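Long-range contacts in variant surface glycoprotein MITat 1.13 (Trypanosoma brucei, PDB 6Z8H), which probably forms the protective coat on the parasite surface, where switching between antigenically distinct variants lets the trypanosome evade the host immune response: residues 140-145 against 216-220; 207-211 against 241-245; 348-352 against 373-378; 65-69 against 341-345. All coordinates share one frame; numbering follows the deposited sequence.

Contact 1 of 4, residues 140-145 against 216-220; sequences FGGTDL and VEANT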
loop_
_atom_site.group_PDB
_atom_site.type_symbol
_atom_site.label_atom_id
_atom_site.label_comp_id
_atom_site.label_asym_id
_atom_site.label_seq_id
_atom_site.Cartn_x
_atom_site.Cartn_y
_atom_site.Cartn_z
ATOM N N PHE A 140 -31.970 -21.124 39.568
ATOM C CA PHE A 140 -33.142 -21.995 39.538
ATOM C C PHE A 140 -34.361 -21.450 40.281
ATOM O O PHE A 140 -35.466 -21.952 40.043
ATOM C CB PHE A 140 -32.743 -23.379 40.012
ATOM C CG PHE A 140 -32.096 -24.215 38.945
ATOM C CD1 PHE A 140 -32.856 -24.765 37.919
ATOM C CD2 PHE A 140 -30.732 -24.435 38.951
ATOM C CE1 PHE A 140 -32.278 -25.543 36.947
ATOM C CE2 PHE A 140 -30.142 -25.205 37.979
ATOM C CZ PHE A 140 -30.914 -25.760 36.969
ATOM N N GLY A 141 -34.214 -20.398 41.087
ATOM C CA GLY A 141 -35.344 -19.641 41.582
ATOM C C GLY A 141 -35.770 -19.934 43.015
ATOM O O GLY A 141 -36.382 -19.066 43.642
ATOM N N GLY A 142 -35.493 -21.134 43.541
ATOM C CA GLY A 142 -35.831 -21.491 44.909
ATOM C C GLY A 142 -37.081 -22.329 45.078
ATOM O O GLY A 142 -37.368 -22.761 46.204
ATOM N N THR A 143 -37.841 -22.560 44.017
ATOM C CA THR A 143 -39.068 -23.338 44.093
ATOM C C THR A 143 -38.939 -24.721 43.484
ATOM O O THR A 143 -39.417 -25.697 44.079
ATOM C CB THR A 143 -40.205 -22.578 43.401
ATOM O OG1 THR A 143 -40.419 -21.327 44.068
ATOM C CG2 THR A 143 -41.491 -23.392 43.431
ATOM N N ASP A 144 -38.302 -24.833 42.316
ATOM C CA ASP A 144 -38.147 -26.126 41.664
ATOM C C ASP A 144 -36.951 -26.065 40.720
ATOM O O ASP A 144 -36.304 -25.023 40.557
ATOM C CB ASP A 144 -39.422 -26.536 40.916
ATOM C CG ASP A 144 -39.896 -25.478 39.921
ATOM O OD1 ASP A 144 -39.061 -24.740 39.351
ATOM O OD2 ASP A 144 -41.125 -25.366 39.715
ATOM N N LEU A 145 -36.658 -27.211 40.103
ATOM C CA LEU A 145 -35.582 -27.329 39.120
ATOM C C LEU A 145 -36.111 -27.367 37.688
ATOM O O LEU A 145 -35.374 -27.755 36.767
ATOM C CB LEU A 145 -34.732 -28.575 39.388
ATOM C CG LEU A 145 -33.725 -28.632 40.545
ATOM C CD1 LEU A 145 -32.524 -27.753 40.240
ATOM C CD2 LEU A 145 -34.335 -28.281 41.900
ATOM N N VAL A 216 -26.989 -30.073 43.014
ATOM C CA VAL A 216 -27.744 -28.993 42.395
ATOM C C VAL A 216 -29.203 -29.091 42.809
ATOM O O VAL A 216 -29.845 -30.139 42.649
ATOM C CB VAL A 216 -27.580 -29.045 40.871
ATOM C CG1 VAL A 216 -28.557 -28.087 40.199
ATOM C CG2 VAL A 216 -26.137 -28.727 40.452
ATOM N N GLU A 217 -29.733 -27.994 43.338
ATOM C CA GLU A 217 -31.095 -27.970 43.858
ATOM C C GLU A 217 -31.756 -26.654 43.462
ATOM O O GLU A 217 -31.295 -25.944 42.563
ATOM C CB GLU A 217 -31.065 -28.251 45.367
ATOM C CG GLU A 217 -30.186 -27.327 46.169
ATOM C CD GLU A 217 -30.899 -26.067 46.607
ATOM O OE1 GLU A 217 -32.079 -26.146 46.994
ATOM O OE2 GLU A 217 -30.273 -24.985 46.517
ATOM N N ALA A 218 -32.869 -26.323 44.112
ATOM C CA ALA A 218 -33.744 -25.265 43.626
ATOM C C ALA A 218 -33.183 -23.871 43.846
ATOM O O ALA A 218 -33.562 -22.955 43.108
ATOM C CB ALA A 218 -35.114 -25.383 44.310
ATOM N N ASN A 219 -32.277 -23.690 44.808
ATOM C CA ASN A 219 -31.640 -22.401 45.028
ATOM C C ASN A 219 -30.331 -22.271 44.259
ATOM O O ASN A 219 -29.624 -21.287 44.451
ATOM C CB ASN A 219 -31.383 -22.167 46.517
ATOM C CG ASN A 219 -32.649 -22.193 47.319
ATOM O OD1 ASN A 219 -33.363 -21.191 47.405
ATOM N ND2 ASN A 219 -32.951 -23.344 47.903
ATOM N N THR A 220 -29.972 -23.265 43.451
ATOM C CA THR A 220 -28.639 -23.327 42.845
ATOM C C THR A 220 -28.427 -22.284 41.739
ATOM O O THR A 220 -29.331 -21.992 40.955
ATOM C CB THR A 220 -28.395 -24.751 42.309
ATOM O OG1 THR A 220 -28.325 -25.694 43.394
ATOM C CG2 THR A 220 -27.087 -24.846 41.510
#
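The type I turn from Glu217 to Thr220, just before strand 221-229, packs against the loop that leaves strand 135-139, and Phe140 and Gly142 bond to it. Phe140 N gives a nearly linear hydrogen bond to Thr220 O (3.1 Å, 176°), prolonging the pairing of these neighbouring strands. Gly142 N reaches Ala218 O at 2.7 Å. This donor stands above the carbonyl plane, 51° out of it.

Leu145 lays its branched end against the turn. Its CD1 lies 3.2 Å from Glu217 O and its CD2 is 3.8 Å from Ala218 CB. The same CD1 sits over the centre of the Phe140 ring. Val216 CG1 touches both of these side chains, at 4.0 Å from Phe140 CE2 and 4.0 Å from Leu145 CD1. The Phe140 and Val216 side chains cross at about a right angle.

The turn is braced from within. Glu217 N bonds to Thr220 OG1 (2.7 Å), and Asn219 ND2 meets the syn lone pair of Glu217 OE1. Glu217 OE2 also accepts from Gly204 N. Val216 packs on Phe140 of the second subunit, so the cluster reaches the dimer interface. The arrangement is that of two loops packed together where adjacent strands of an antiparallel sheet end.

Contact 2 of 4, residues 207-211 against 241-245; sequences QSSSC and AATNN
Ala241 opens the segment at the margin of the contact, its carbonyl carbon 4.5 Å from Ser210 OG. Ala242 follows and starts a type I turn that ends at Asn245. Its methyl points away from residues 207-211, and its carbonyl is used inside the turn.

Thr243 makes the main approach. Its backbone N-H gives a weak hydrogen bond to Ser210 OG, 3.3 Å from the nitrogen. The serine hydroxyl is placed for this by a first torsion of 156°, which turns OG roughly opposite the backbone N of Ser210. The Thr243 side chain points at the other segment. Its CG2 lies 3.2 Å from Cys211 N and 3.6 Å from Cys211 SG. The methyl therefore lies against the Cys211 amide, which is buried and has no hydrogen-bond partner in the model.

Asn244 also turns toward the serines. Its ND2 is 3.1 Å from Ser208 O, but the angle is too poor for a hydrogen bond. Its CB approaches Ser209 O at 3.9 Å, and that carbonyl too is buried without a partner.

Asn245 closes the turn. Its ND2 donates to Ala242 O at 2.8 Å, with the acceptor in the plane of the Asn245 amide.

Cys211 is tied by a disulfide to Cys201 on strand 194-202, and the backbone of Thr243 bonds to Cys201 as well. The contact thus sits beside that strand, joining the loop between strands 194-202 and 221-229 to the link from helix 236-239 to strand 247-253.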
loop_
_atom_site.group_PDB
_atom_site.type_symbol
_atom_site.label_atom_id
_atom_site.label_comp_id
_atom_site.label_asym_id
_atom_site.label_seq_id
_atom_site.Cartn_x
_atom_site.Cartn_y
_atom_site.Cartn_z
ATOM N N GLN A 207 -26.674 -19.942 48.492
ATOM C CA GLN A 207 -25.592 -20.180 47.531
ATOM C C GLN A 207 -24.224 -19.921 48.169
ATOM O O GLN A 207 -23.399 -19.161 47.650
ATOM C CB GLN A 207 -25.789 -19.359 46.255
ATOM C CG GLN A 207 -27.079 -19.676 45.500
ATOM C CD GLN A 207 -28.219 -18.727 45.856
ATOM O OE1 GLN A 207 -27.996 -17.556 46.166
ATOM N NE2 GLN A 207 -29.448 -19.229 45.798
ATOM N N SER A 208 -23.982 -20.591 49.299
ATOM C CA SER A 208 -22.707 -20.506 49.997
ATOM C C SER A 208 -21.926 -21.809 49.978
ATOM O O SER A 208 -20.735 -21.795 50.298
ATOM C CB SER A 208 -22.921 -20.077 51.457
ATOM O OG SER A 208 -23.753 -20.989 52.150
ATOM N N SER A 209 -22.545 -22.912 49.598
ATOM C CA SER A 209 -21.893 -24.206 49.614
ATOM C C SER A 209 -21.490 -24.530 48.184
ATOM O O SER A 209 -21.743 -23.758 47.247
ATOM C CB SER A 209 -22.788 -25.285 50.249
ATOM O OG SER A 209 -23.596 -25.926 49.272
ATOM N N SER A 210 -20.874 -25.687 48.013
ATOM C CA SER A 210 -20.372 -26.113 46.722
ATOM C C SER A 210 -21.162 -27.314 46.223
ATOM O O SER A 210 -21.671 -28.110 47.011
ATOM C CB SER A 210 -18.885 -26.450 46.826
ATOM O OG SER A 210 -18.486 -27.355 45.822
ATOM N N CYS A 211 -21.298 -27.407 44.908
ATOM C CA CYS A 211 -22.053 -28.468 44.255
ATOM C C CYS A 211 -21.187 -29.736 44.149
ATOM O O CYS A 211 -21.663 -30.804 43.729
ATOM C CB CYS A 211 -22.509 -28.003 42.851
ATOM S SG CYS A 211 -23.303 -26.375 42.793
ATOM N N ALA A 241 -13.324 -28.590 44.945
ATOM C CA ALA A 241 -13.539 -28.494 46.381
ATOM C C ALA A 241 -14.138 -27.157 46.782
ATOM O O ALA A 241 -14.448 -26.956 47.967
ATOM C CB ALA A 241 -12.232 -28.741 47.142
ATOM N N ALA A 242 -14.348 -26.252 45.814
ATOM C CA ALA A 242 -14.862 -24.925 46.097
ATOM C C ALA A 242 -15.481 -24.373 44.819
ATOM O O ALA A 242 -14.954 -23.416 44.249
ATOM C CB ALA A 242 -13.725 -24.011 46.589
ATOM N N THR A 243 -16.641 -24.922 44.451
ATOM C CA THR A 243 -17.437 -24.722 43.205
ATOM C C THR A 243 -18.065 -23.360 43.129
ATOM O O THR A 243 -18.098 -22.830 42.009
ATOM C CB THR A 243 -18.520 -25.788 43.150
ATOM O OG1 THR A 243 -18.110 -26.586 42.060
ATOM C CG2 THR A 243 -19.911 -25.205 43.116
ATOM N N ASN A 244 -18.138 -22.638 44.234
ATOM C CA ASN A 244 -18.668 -21.267 44.333
ATOM C C ASN A 244 -17.599 -20.206 44.040
ATOM O O ASN A 244 -17.863 -19.049 44.344
ATOM C CB ASN A 244 -19.376 -21.054 45.677
ATOM C CG ASN A 244 -18.576 -21.424 46.910
ATOM O OD1 ASN A 244 -17.729 -22.303 46.881
ATOM N ND2 ASN A 244 -18.916 -20.773 48.002
ATOM N N ASN A 245 -16.464 -20.587 43.468
ATOM C CA ASN A 245 -15.494 -19.636 42.959
ATOM C C ASN A 245 -15.409 -19.849 41.456
ATOM O O ASN A 245 -15.395 -20.983 40.958
ATOM C CB ASN A 245 -14.127 -19.818 43.605
ATOM C CG ASN A 245 -14.205 -19.867 45.107
ATOM O OD1 ASN A 245 -14.095 -18.845 45.799
ATOM N ND2 ASN A 245 -14.394 -21.060 45.624
#

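Contact 3 of 4, residues 348-352 against 373-378; sequences RIPKA and DAIARL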
loop_
_atom_site.group_PDB
_atom_site.type_symbol
_atom_site.label_atom_id
_atom_site.label_comp_id
_atom_site.label_asym_id
_atom_site.label_seq_id
_atom_site.Cartn_x
_atom_site.Cartn_y
_atom_site.Cartn_z
ATOM N N ARG A 348 16.268 32.538 -19.495
ATOM C CA ARG A 348 15.151 32.813 -20.389
ATOM C C ARG A 348 15.113 31.777 -21.508
ATOM O O ARG A 348 16.152 31.371 -22.041
ATOM C CB ARG A 348 15.263 34.234 -20.953
ATOM C CG ARG A 348 15.236 35.309 -19.871
ATOM C CD ARG A 348 15.095 36.714 -20.449
ATOM N NE ARG A 348 13.781 36.916 -21.059
ATOM C CZ ARG A 348 12.670 37.207 -20.384
ATOM N NH1 ARG A 348 12.697 37.347 -19.061
ATOM N NH2 ARG A 348 11.522 37.359 -21.030
ATOM N N ILE A 349 13.905 31.324 -21.824
ATOM C CA ILE A 349 13.668 30.243 -22.781
ATOM C C ILE A 349 12.468 30.608 -23.633
ATOM O O ILE A 349 11.660 31.464 -23.253
ATOM C CB ILE A 349 13.410 28.896 -22.083
ATOM C CG1 ILE A 349 12.242 29.003 -21.099
ATOM C CG2 ILE A 349 14.677 28.432 -21.353
ATOM C CD1 ILE A 349 11.772 27.656 -20.556
ATOM N N PRO A 350 12.336 29.985 -24.805
ATOM C CA PRO A 350 11.177 30.270 -25.667
ATOM C C PRO A 350 9.870 29.802 -25.044
ATOM O O PRO A 350 9.818 28.777 -24.362
ATOM C CB PRO A 350 11.474 29.488 -26.954
ATOM C CG PRO A 350 12.881 29.104 -26.881
ATOM C CD PRO A 350 13.294 29.067 -25.431
ATOM N N LYS A 351 8.795 30.536 -25.356
ATOM C CA LYS A 351 7.431 30.239 -24.922
ATOM C C LYS A 351 6.479 30.357 -26.108
ATOM O O LYS A 351 6.523 31.348 -26.847
ATOM C CB LYS A 351 7.003 31.246 -23.847
ATOM C CG LYS A 351 5.593 31.046 -23.325
ATOM C CD LYS A 351 5.198 32.089 -22.281
ATOM C CE LYS A 351 4.733 33.395 -22.903
ATOM N NZ LYS A 351 4.052 34.262 -21.887
ATOM N N ALA A 352 5.603 29.365 -26.274
ATOM C CA ALA A 352 4.590 29.426 -27.319
ATOM C C ALA A 352 3.587 30.542 -27.036
ATOM O O ALA A 352 3.288 30.868 -25.886
ATOM C CB ALA A 352 3.859 28.081 -27.405
ATOM N N ASP A 373 8.936 21.849 -24.722
ATOM C CA ASP A 373 8.648 22.725 -25.854
ATOM C C ASP A 373 9.812 23.680 -26.086
ATOM O O ASP A 373 10.226 23.918 -27.229
ATOM C CB ASP A 373 7.372 23.521 -25.565
ATOM C CG ASP A 373 6.783 24.169 -26.780
ATOM O OD1 ASP A 373 7.210 23.853 -27.900
ATOM O OD2 ASP A 373 5.841 24.973 -26.628
ATOM N N ALA A 374 10.355 24.243 -25.004
ATOM C CA ALA A 374 11.479 25.154 -25.145
ATOM C C ALA A 374 12.671 24.457 -25.786
ATOM O O ALA A 374 13.361 25.038 -26.634
ATOM C CB ALA A 374 11.861 25.739 -23.789
ATOM N N ILE A 375 12.958 23.225 -25.364
ATOM C CA ILE A 375 14.095 22.501 -25.926
ATOM C C ILE A 375 13.906 22.314 -27.431
ATOM O O ILE A 375 14.824 22.524 -28.227
ATOM C CB ILE A 375 14.275 21.158 -25.190
ATOM C CG1 ILE A 375 14.723 21.391 -23.742
ATOM C CG2 ILE A 375 15.251 20.261 -25.927
ATOM C CD1 ILE A 375 14.878 20.136 -22.916
ATOM N N ALA A 376 12.719 21.877 -27.844
ATOM C CA ALA A 376 12.481 21.716 -29.270
ATOM C C ALA A 376 12.674 23.034 -30.010
ATOM O O ALA A 376 13.261 23.068 -31.099
ATOM C CB ALA A 376 11.070 21.160 -29.479
ATOM N N ARG A 377 12.167 24.129 -29.441
ATOM C CA ARG A 377 12.226 25.425 -30.113
ATOM C C ARG A 377 13.658 25.937 -30.181
ATOM O O ARG A 377 14.077 26.505 -31.203
ATOM C CB ARG A 377 11.300 26.412 -29.398
ATOM C CG ARG A 377 9.815 26.075 -29.555
ATOM C CD ARG A 377 8.884 26.869 -28.607
ATOM N NE ARG A 377 7.491 26.641 -28.974
ATOM C CZ ARG A 377 6.773 27.452 -29.753
ATOM N NH1 ARG A 377 7.273 28.587 -30.209
ATOM N NH2 ARG A 377 5.537 27.144 -30.073
ATOM N N LEU A 378 14.433 25.699 -29.116
ATOM C CA LEU A 378 15.835 26.109 -29.105
ATOM C C LEU A 378 16.646 25.323 -30.131
ATOM O O LEU A 378 17.543 25.879 -30.782
ATOM C CB LEU A 378 16.437 25.917 -27.708
ATOM C CG LEU A 378 15.947 26.904 -26.654
ATOM C CD1 LEU A 378 16.105 26.326 -25.262
ATOM C CD2 LEU A 378 16.675 28.228 -26.784
HETATM O O HOH W 1 5.738 26.884 -24.560
#
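The guanidinium of Arg377 has Ala352 over one face, with CA 3.6 Å above the plane and offset toward the rim. Ala352 CB comes within 3.3 Å of Arg377 NH2. At the edge, in the guanidinium plane, lies Asp373 OD1, which forms a salt bridge with Arg377 NE at 3.0 Å. It is met from above its own carboxylate plane. This bridge spans one helical turn, and the arginine reaches it with a chain extended from CG to NE. Arg377 NH1 also forms salt bridges with Glu357 and with Glu311 of the second subunit, which ties this end of the side chain to the dimer interface.

Strand 348-351 belongs to a two-stranded antiparallel hairpin with 358-361. It runs at 91° to helical segment 373-378, which is part of helix 368-383. Pro350 is the wedge between them. Its CD rests 3.6 Å from Leu378 CG, and the two side chains meet at about a right angle. Pro350 CB touches Arg377 CB at 3.9 Å. Ala374 CB packs against both Pro350 and Ile349, 3.8 Å from Ile349 CD1. Ile349 also leans on Ala75 of helix 34-75.

A water joins the two segments, accepting from Ala352 N (3.0 Å) and donating to Asp373 OD2 (2.8 Å).

Contact 4 of 4, residues 65-69 against 341-345; sequences AYSKL and WKDIG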
loop_
_atom_site.group_PDB
_atom_site.type_symbol
_atom_site.label_atom_id
_atom_site.label_comp_id
_atom_site.label_asym_id
_atom_site.label_seq_id
_atom_site.Cartn_x
_atom_site.Cartn_y
_atom_site.Cartn_z
ATOM N N ALA A 65 14.610 18.818 -11.240
ATOM C CA ALA A 65 15.907 19.474 -11.267
ATOM C C ALA A 65 16.669 19.099 -12.522
ATOM O O ALA A 65 17.314 19.956 -13.140
ATOM C CB ALA A 65 16.714 19.096 -10.029
ATOM N N TYR A 66 16.652 17.822 -12.897
ATOM C CA TYR A 66 17.401 17.397 -14.073
ATOM C C TYR A 66 16.830 18.029 -15.324
ATOM O O TYR A 66 17.576 18.443 -16.206
ATOM C CB TYR A 66 17.377 15.872 -14.189
ATOM C CG TYR A 66 18.179 15.355 -15.343
ATOM C CD1 TYR A 66 19.556 15.445 -15.356
ATOM C CD2 TYR A 66 17.555 14.807 -16.438
ATOM C CE1 TYR A 66 20.294 14.993 -16.433
ATOM C CE2 TYR A 66 18.272 14.323 -17.509
ATOM C CZ TYR A 66 19.648 14.439 -17.512
ATOM O OH TYR A 66 20.338 13.962 -18.599
ATOM N N SER A 67 15.511 18.079 -15.441
ATOM C CA SER A 67 14.929 18.743 -16.597
ATOM C C SER A 67 15.310 20.210 -16.655
ATOM O O SER A 67 15.582 20.736 -17.738
ATOM C CB SER A 67 13.420 18.560 -16.592
ATOM O OG SER A 67 13.140 17.225 -16.929
ATOM N N LYS A 68 15.358 20.847 -15.483
ATOM C CA LYS A 68 15.730 22.276 -15.323
ATOM C C LYS A 68 17.174 22.468 -15.803
ATOM O O LYS A 68 17.444 23.500 -16.446
ATOM C CB LYS A 68 15.571 22.708 -13.861
ATOM C CG LYS A 68 14.203 23.272 -13.500
ATOM C CD LYS A 68 14.239 24.285 -12.375
ATOM C CE LYS A 68 13.300 23.942 -11.239
ATOM N NZ LYS A 68 13.426 24.899 -10.115
ATOM N N LEU A 69 18.060 21.510 -15.505
ATOM C CA LEU A 69 19.475 21.581 -15.879
ATOM C C LEU A 69 19.633 21.419 -17.387
ATOM O O LEU A 69 20.397 22.147 -18.020
ATOM C CB LEU A 69 20.295 20.511 -15.163
ATOM C CG LEU A 69 20.576 20.707 -13.671
ATOM C CD1 LEU A 69 21.245 19.481 -13.103
ATOM C CD2 LEU A 69 21.467 21.927 -13.518
ATOM N N TRP A 341 21.503 27.872 -8.534
ATOM C CA TRP A 341 20.167 27.418 -8.899
ATOM C C TRP A 341 19.213 28.578 -9.144
ATOM O O TRP A 341 18.264 28.443 -9.929
ATOM C CB TRP A 341 19.623 26.435 -7.854
ATOM C CG TRP A 341 19.972 25.029 -8.223
ATOM C CD1 TRP A 341 20.984 24.269 -7.720
ATOM C CD2 TRP A 341 19.355 24.247 -9.248
ATOM N NE1 TRP A 341 21.022 23.049 -8.362
ATOM C CE2 TRP A 341 20.016 23.004 -9.291
ATOM C CE3 TRP A 341 18.292 24.469 -10.116
ATOM C CZ2 TRP A 341 19.652 21.992 -10.187
ATOM C CZ3 TRP A 341 17.933 23.466 -10.996
ATOM C CH2 TRP A 341 18.595 22.235 -11.009
ATOM N N LYS A 342 19.457 29.706 -8.514
ATOM C CA LYS A 342 18.668 30.905 -8.799
ATOM C C LYS A 342 18.974 31.314 -10.248
ATOM O O LYS A 342 18.044 31.616 -10.935
ATOM C CB LYS A 342 18.945 31.992 -7.759
ATOM C CG LYS A 342 18.151 31.825 -6.476
ATOM C CD LYS A 342 16.654 31.776 -6.727
ATOM C CE LYS A 342 15.805 31.922 -5.486
ATOM N NZ LYS A 342 14.408 31.473 -5.705
ATOM N N ASP A 343 20.241 31.351 -10.664
ATOM C CA ASP A 343 20.580 31.736 -12.026
ATOM C C ASP A 343 20.025 30.728 -13.033
ATOM O O ASP A 343 19.598 31.105 -14.132
ATOM C CB ASP A 343 22.096 31.864 -12.158
ATOM C CG ASP A 343 22.650 33.042 -11.385
ATOM O OD1 ASP A 343 21.849 33.883 -10.914
ATOM O OD2 ASP A 343 23.885 33.120 -11.236
ATOM N N ILE A 344 20.050 29.436 -12.688
ATOM C CA ILE A 344 19.467 28.422 -13.567
ATOM C C ILE A 344 17.991 28.717 -13.807
ATOM O O ILE A 344 17.510 28.699 -14.946
ATOM C CB ILE A 344 19.673 27.012 -12.982
ATOM C CG1 ILE A 344 21.141 26.595 -13.093
ATOM C CG2 ILE A 344 18.785 25.987 -13.688
ATOM C CD1 ILE A 344 21.473 25.340 -12.300
ATOM N N GLY A 345 17.258 29.008 -12.735
ATOM C CA GLY A 345 15.837 29.282 -12.837
ATOM C C GLY A 345 15.485 30.565 -13.561
ATOM O O GLY A 345 14.369 30.685 -14.075
#
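Trp341 points the rim of its six-membered ring at helix 34-75, between Ala65, Lys68 and Leu69. Two groups of that helix lie at the edge of the indole, in its plane. Ala65 O is 3.4 Å from Trp341 CH2, and Lys68 CB is 3.8 Å from Trp341 CZ3. Ala65 O already accepts the helical bond from Leu69 N, so the ring carbon abuts a carbonyl that has its partner. The methyl of Ala65 adds a further touch on CH2.

Leu69 stands at about a right angle to the indole. Its CG approaches Trp341 CH2 at 3.7 Å, while its CD2 continues to Ile344 CD1 at 3.6 Å. Ile344 comes from the same helix as the tryptophan, almost one turn on. Its CD1 lies over the centre of one indole face, 3.8 Å above the plane. Its CG1 branch stands beside the backbone N (chi1 -72°), and CD1 at its end meets both the ring and Leu69. The other branch, CG2, lies 3.9 Å from Lys68 O.

Lys68 runs obliquely past the ring. Its chain bends at chi3 (-126°), and CD still touches Trp341 CZ3. The amine beyond makes long, weak ion pairs with Glu64 and Asp363.

Ile284 packs on Ala65, Leu69 and Trp341, and Tyr336 meets the indole edge-to-face. The axes of segments 65-69 and 341-345 come within 10.9 Å and cross at 66°. This is a short helix docked through large side chains on a long helix of the bundle characteristic of A-type variant surface glycoproteins.

The contacts form two pairs at the ends of an elongated subunit. Contacts 1 and 2 have centres 15 Å apart and touch, with a probable hydrogen bond from Gln207 NE2 to Asn219 O. They share the loop between strands 194-202 and 221-229, and their segments alternate along the chain. Contacts 3 and 4, also 15 Å apart, lie at the other end, where helix 336-345 leads into strand 348-351. Contacts 1 and 3 are about 97 Å apart between centres. The sequence between the segments of contact 4 includes both sheet-end contacts; contact 3 follows. Long helices connect the two ends, and contacts 1 and 3 both reach the second subunit, so the dimer meets at both ends.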